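Local structure of acetyltransferase (Bacillus cereus, 1Y9W) at residues G53-T58 with S82-E87; R98-D103 with H116-Y121. The protein belongs to the GNAT family and probably transfers an acetyl group from acetyl-coenzyme A to an acceptor substrate. All coordinates share one frame; numbering follows the deposited sequence.

In the fold
Interactions 1 and 2 both reach the same mixed sheet of the GNAT fold, with their centres about 14 Å apart. Interaction 1 sets helix 80-94 on strand 51-60; interaction 2 joins strand 99-105, which follows that helix in the chain, to the run leading into strand 119-124. The helix is also the bridge between them. Ser82 OG lies 2.7 Å from His116 NE2, a probable hydrogen bond, and Leu85 CD1 packs 3.8 Å from Tyr118 OH. By analogy with GNAT relatives, the start of helix 80-94 lies by the pyrophosphate loop and strand 99-105 probably borders the acetyl-CoA cleft, so each contact adjoins an element of that site. Both also touch the second subunit.

Interaction 1: residues G53-T58 with S82-E87; sequences GGVTGT and SQLLHE
Leu84 meets the backbone of Gly53 and Gly54 and the side chain of Val55, a compact example of a helix settling on a strand through one leucine. The two short axes approach to 8.2 Å with 30° between their directions, and the CA atoms of Val55 and Leu84 are 6.4 Å apart. With Leu84 CG anti to its own carbonyl carbon (chi1 -71°), the branch reaches the strand, where CD1 rests against the Gly53-Gly54 peptide, 3.4 Å from Gly54 N and 3.7 Å from Gly53 C. The bare CA of Gly53, on the side facing the helix, leaves room for the methyl to come down onto the main chain itself. Nearer the helix backbone, Leu84 CB lies 4.0 Å from Val55 CG1, and the two side chains run alongside each other, pointing opposite ways. One residue on, Leu85 turns away from the strand and packs on Ile66 of the neighbouring strand. Glu87 sets off toward the strand, but its carboxylate leads elsewhere; its side chain packs on Leu42 and on Ile6 of the second subunit. No hydrogen bond crosses between 53-58 and 82-87. Cohesion here is therefore apolar and depends on shape: the strand backbone is left to pair within the sheet, as Gly54 does with Trp70, while a buried methyl covers the peptide.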
# COMPACT_ATOMS: atom_id res chain seq x y z
N GLY A 53 -17.23 13.24 -8.28
CA GLY A 53 -16.09 12.39 -8.53
C GLY A 53 -14.87 12.94 -7.82
O GLY A 53 -14.86 14.09 -7.39
N GLY A 54 -13.84 12.11 -7.67
CA GLY A 54 -12.63 12.56 -7.00
C GLY A 54 -11.51 11.55 -7.11
O GLY A 54 -11.74 10.40 -7.49
N VAL A 55 -10.31 11.98 -6.76
CA VAL A 55 -9.14 11.12 -6.80
C VAL A 55 -8.19 11.58 -5.71
O VAL A 55 -8.04 12.78 -5.47
CB VAL A 55 -8.42 11.19 -8.19
CG1 VAL A 55 -7.94 12.62 -8.45
CG2 VAL A 55 -7.27 10.19 -8.24
N THR A 56 -7.57 10.62 -5.03
CA THR A 56 -6.62 10.95 -3.96
C THR A 56 -5.38 10.10 -4.14
O THR A 56 -5.45 8.97 -4.62
CB THR A 56 -7.21 10.68 -2.55
OG1 THR A 56 -7.24 9.27 -2.31
CG2 THR A 56 -8.63 11.24 -2.44
N GLY A 57 -4.24 10.66 -3.75
CA GLY A 57 -2.98 9.93 -3.86
C GLY A 57 -1.98 10.54 -2.90
O GLY A 57 -2.28 11.55 -2.26
N THR A 58 -0.81 9.92 -2.78
CA THR A 58 0.22 10.46 -1.90
C THR A 58 1.54 10.42 -2.67
O THR A 58 1.78 9.49 -3.45
CB THR A 58 0.39 9.64 -0.59
OG1 THR A 58 1.22 8.51 -0.84
CG2 THR A 58 -0.96 9.15 -0.07
N SER A 82 -11.55 10.15 -16.30
CA SER A 82 -10.41 10.35 -17.18
C SER A 82 -9.83 11.74 -16.90
O SER A 82 -8.61 11.95 -16.86
CB SER A 82 -10.88 10.24 -18.62
OG SER A 82 -9.79 10.25 -19.52
N GLN A 83 -10.74 12.69 -16.67
CA GLN A 83 -10.41 14.08 -16.39
C GLN A 83 -9.58 14.21 -15.10
O GLN A 83 -8.59 14.94 -15.04
CB GLN A 83 -11.71 14.85 -16.25
CG GLN A 83 -11.72 16.26 -16.80
CD GLN A 83 -13.06 16.95 -16.56
OE1 GLN A 83 -14.12 16.41 -16.90
NE2 GLN A 83 -13.01 18.14 -15.97
N LEU A 84 -10.02 13.50 -14.06
CA LEU A 84 -9.35 13.53 -12.77
C LEU A 84 -7.97 12.88 -12.84
O LEU A 84 -7.01 13.36 -12.24
CB LEU A 84 -10.21 12.81 -11.73
CG LEU A 84 -11.46 13.58 -11.33
CD1 LEU A 84 -12.50 12.65 -10.71
CD2 LEU A 84 -11.05 14.69 -10.39
N LEU A 85 -7.89 11.78 -13.57
CA LEU A 85 -6.63 11.07 -13.70
C LEU A 85 -5.63 11.95 -14.43
O LEU A 85 -4.51 12.15 -13.97
CB LEU A 85 -6.84 9.77 -14.48
CG LEU A 85 -5.65 8.82 -14.58
CD1 LEU A 85 -5.21 8.41 -13.19
CD2 LEU A 85 -6.06 7.61 -15.40
N HIS A 86 -6.04 12.49 -15.58
CA HIS A 86 -5.17 13.35 -16.35
C HIS A 86 -4.71 14.54 -15.51
O HIS A 86 -3.53 14.91 -15.51
CB HIS A 86 -5.90 13.86 -17.59
CG HIS A 86 -5.13 14.89 -18.36
ND1 HIS A 86 -3.98 14.59 -19.06
CD2 HIS A 86 -5.31 16.23 -18.48
CE1 HIS A 86 -3.49 15.70 -19.59
NE2 HIS A 86 -4.27 16.71 -19.25
N GLU A 87 -5.65 15.11 -14.77
CA GLU A 87 -5.37 16.26 -13.93
C GLU A 87 -4.41 15.98 -12.79
O GLU A 87 -3.53 16.79 -12.48
CB GLU A 87 -6.66 16.81 -13.35
CG GLU A 87 -6.52 18.22 -12.82
CD GLU A 87 -7.15 19.25 -13.74
OE1 GLU A 87 -6.94 19.16 -14.98
OE2 GLU A 87 -7.86 20.15 -13.23

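Interaction 2: residues R98-D103 with H116-Y121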
# COMPACT_ATOMS: atom_id res chain seq x y z
N ARG A 98 8.35 11.31 -11.26
CA ARG A 98 8.85 10.64 -12.45
C ARG A 98 8.04 9.39 -12.74
O ARG A 98 8.09 8.83 -13.85
CB ARG A 98 10.31 10.25 -12.21
CG ARG A 98 10.98 11.04 -11.06
CD ARG A 98 12.16 10.28 -10.49
NE ARG A 98 11.73 8.95 -10.06
CZ ARG A 98 12.51 7.87 -10.04
NH1 ARG A 98 13.78 7.93 -10.44
NH2 ARG A 98 12.00 6.71 -9.65
N LEU A 99 7.26 8.97 -11.75
CA LEU A 99 6.49 7.75 -11.87
C LEU A 99 5.16 7.81 -11.13
O LEU A 99 5.01 8.57 -10.17
CB LEU A 99 7.34 6.60 -11.31
CG LEU A 99 6.72 5.28 -10.88
CD1 LEU A 99 6.40 4.41 -12.09
CD2 LEU A 99 7.70 4.57 -9.97
N ILE A 100 4.21 7.01 -11.60
CA ILE A 100 2.89 6.91 -10.96
C ILE A 100 2.60 5.43 -10.75
O ILE A 100 2.74 4.63 -11.69
CB ILE A 100 1.77 7.49 -11.83
CG1 ILE A 100 2.09 8.94 -12.20
CG2 ILE A 100 0.44 7.43 -11.07
CD1 ILE A 100 1.03 9.60 -13.06
N LEU A 101 2.22 5.06 -9.54
CA LEU A 101 1.89 3.67 -9.22
C LEU A 101 0.47 3.60 -8.69
O LEU A 101 0.00 4.51 -8.02
CB LEU A 101 2.83 3.11 -8.16
CG LEU A 101 4.32 2.99 -8.48
CD1 LEU A 101 5.08 2.65 -7.22
CD2 LEU A 101 4.52 1.92 -9.55
N LEU A 102 -0.20 2.50 -9.01
CA LEU A 102 -1.57 2.27 -8.55
C LEU A 102 -1.91 0.80 -8.79
O LEU A 102 -1.27 0.12 -9.60
CB LEU A 102 -2.55 3.17 -9.31
CG LEU A 102 -2.73 2.92 -10.81
CD1 LEU A 102 -3.69 1.76 -11.04
CD2 LEU A 102 -3.30 4.16 -11.47
N ASP A 103 -2.89 0.28 -8.07
CA ASP A 103 -3.31 -1.09 -8.28
C ASP A 103 -4.82 -1.04 -8.41
O ASP A 103 -5.45 -0.08 -7.96
CB ASP A 103 -2.90 -2.01 -7.14
CG ASP A 103 -3.54 -1.65 -5.82
OD1 ASP A 103 -2.87 -0.99 -5.00
OD2 ASP A 103 -4.71 -2.04 -5.60
N HIS A 116 -5.54 4.04 -20.25
CA HIS A 116 -4.91 5.33 -20.03
C HIS A 116 -3.40 5.32 -19.95
O HIS A 116 -2.81 6.15 -19.26
CB HIS A 116 -5.48 5.99 -18.77
CG HIS A 116 -6.83 6.61 -18.98
ND1 HIS A 116 -7.98 5.85 -19.13
CD2 HIS A 116 -7.21 7.90 -19.14
CE1 HIS A 116 -9.00 6.65 -19.38
NE2 HIS A 116 -8.56 7.90 -19.39
N GLY A 117 -2.77 4.39 -20.65
CA GLY A 117 -1.32 4.35 -20.67
C GLY A 117 -0.59 3.70 -19.50
O GLY A 117 0.63 3.85 -19.38
N TYR A 118 -1.32 3.00 -18.64
CA TYR A 118 -0.70 2.33 -17.51
C TYR A 118 -0.34 0.91 -17.92
O TYR A 118 -1.11 0.23 -18.60
CB TYR A 118 -1.64 2.33 -16.31
CG TYR A 118 -1.67 3.66 -15.59
CD1 TYR A 118 -0.75 3.94 -14.57
CD2 TYR A 118 -2.56 4.66 -15.96
CE1 TYR A 118 -0.73 5.18 -13.93
CE2 TYR A 118 -2.55 5.91 -15.33
CZ TYR A 118 -1.63 6.16 -14.32
OH TYR A 118 -1.62 7.39 -13.71
N ARG A 119 0.85 0.48 -17.52
CA ARG A 119 1.32 -0.86 -17.85
C ARG A 119 1.20 -1.74 -16.61
O ARG A 119 1.67 -1.38 -15.53
CB ARG A 119 2.79 -0.80 -18.31
CG ARG A 119 3.39 -2.15 -18.67
CD ARG A 119 4.86 -2.03 -19.02
NE ARG A 119 5.69 -1.72 -17.86
CZ ARG A 119 6.17 -2.63 -17.02
NH1 ARG A 119 5.92 -3.91 -17.22
NH2 ARG A 119 6.90 -2.25 -15.98
N GLU A 120 0.55 -2.89 -16.76
CA GLU A 120 0.39 -3.81 -15.65
C GLU A 120 1.74 -4.49 -15.44
O GLU A 120 2.23 -5.18 -16.33
CB GLU A 120 -0.68 -4.85 -15.98
CG GLU A 120 -0.91 -5.89 -14.90
CD GLU A 120 -1.88 -6.97 -15.35
OE1 GLU A 120 -3.07 -6.67 -15.52
OE2 GLU A 120 -1.43 -8.12 -15.55
N TYR A 121 2.36 -4.29 -14.29
CA TYR A 121 3.66 -4.89 -14.04
C TYR A 121 3.60 -6.13 -13.16
O TYR A 121 4.58 -6.85 -13.01
CB TYR A 121 4.62 -3.85 -13.44
CG TYR A 121 4.29 -3.40 -12.02
CD1 TYR A 121 4.72 -4.14 -10.93
CD2 TYR A 121 3.57 -2.23 -11.79
CE1 TYR A 121 4.45 -3.72 -9.62
CE2 TYR A 121 3.29 -1.80 -10.49
CZ TYR A 121 3.74 -2.55 -9.41
OH TYR A 121 3.50 -2.14 -8.12
O HOH W 1 1.27 -0.37 -7.91
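Ile100 and Tyr118 bring the two backbones nearest, with CA atoms 8.8 Å apart, a gap that reflects strand 133-139 lying between strands 99-105 and 119-124 in the sheet, so that side chains alone make the direct contact. Tyr118 carries most of it. Its CG stands anti to the carbonyl carbon (chi1 -78°), which sends the ring across Ile100 and Leu102 at about a right angle to both side chains. Leu102 CD2 sits over one face as a CH-pi contact, 3.9 Å from the ring centroid and 20° off the normal, shifted toward the rim. Ile100 CG2 instead comes to the edge, in the ring plane, 3.3 Å from Tyr118 OH, while Ile100 CD1 is 3.5 Å from the same oxygen. Two methyls of Ile100 thus border the hydroxyl, which also makes a weak hydrogen bond to Glu89 OE2 on helix 80-94. On the other side of the sheet, Leu101 CD2 approaches Tyr121 CE2 obliquely at 4.0 Å. A water adds a polar link there, lying 2.9 Å from Tyr121 OH and making a weak bond to Leu102 O. This second side belongs to the dimer: the Tyr121 ring meets the ring of Phe135 of the second subunit, and Leu101 packs on His127 of that subunit. The topology is that of the C-terminal half of the GNAT fold: the chain leaves strand 99-105, passes through helix 110-115 and a turn at Gly117 (phi 81°) to strand 119-124, and the final strand 133-139 inserts between the two, with Tyr118 packed between the helix-bearing face of the sheet and helices 80-94 and 110-115.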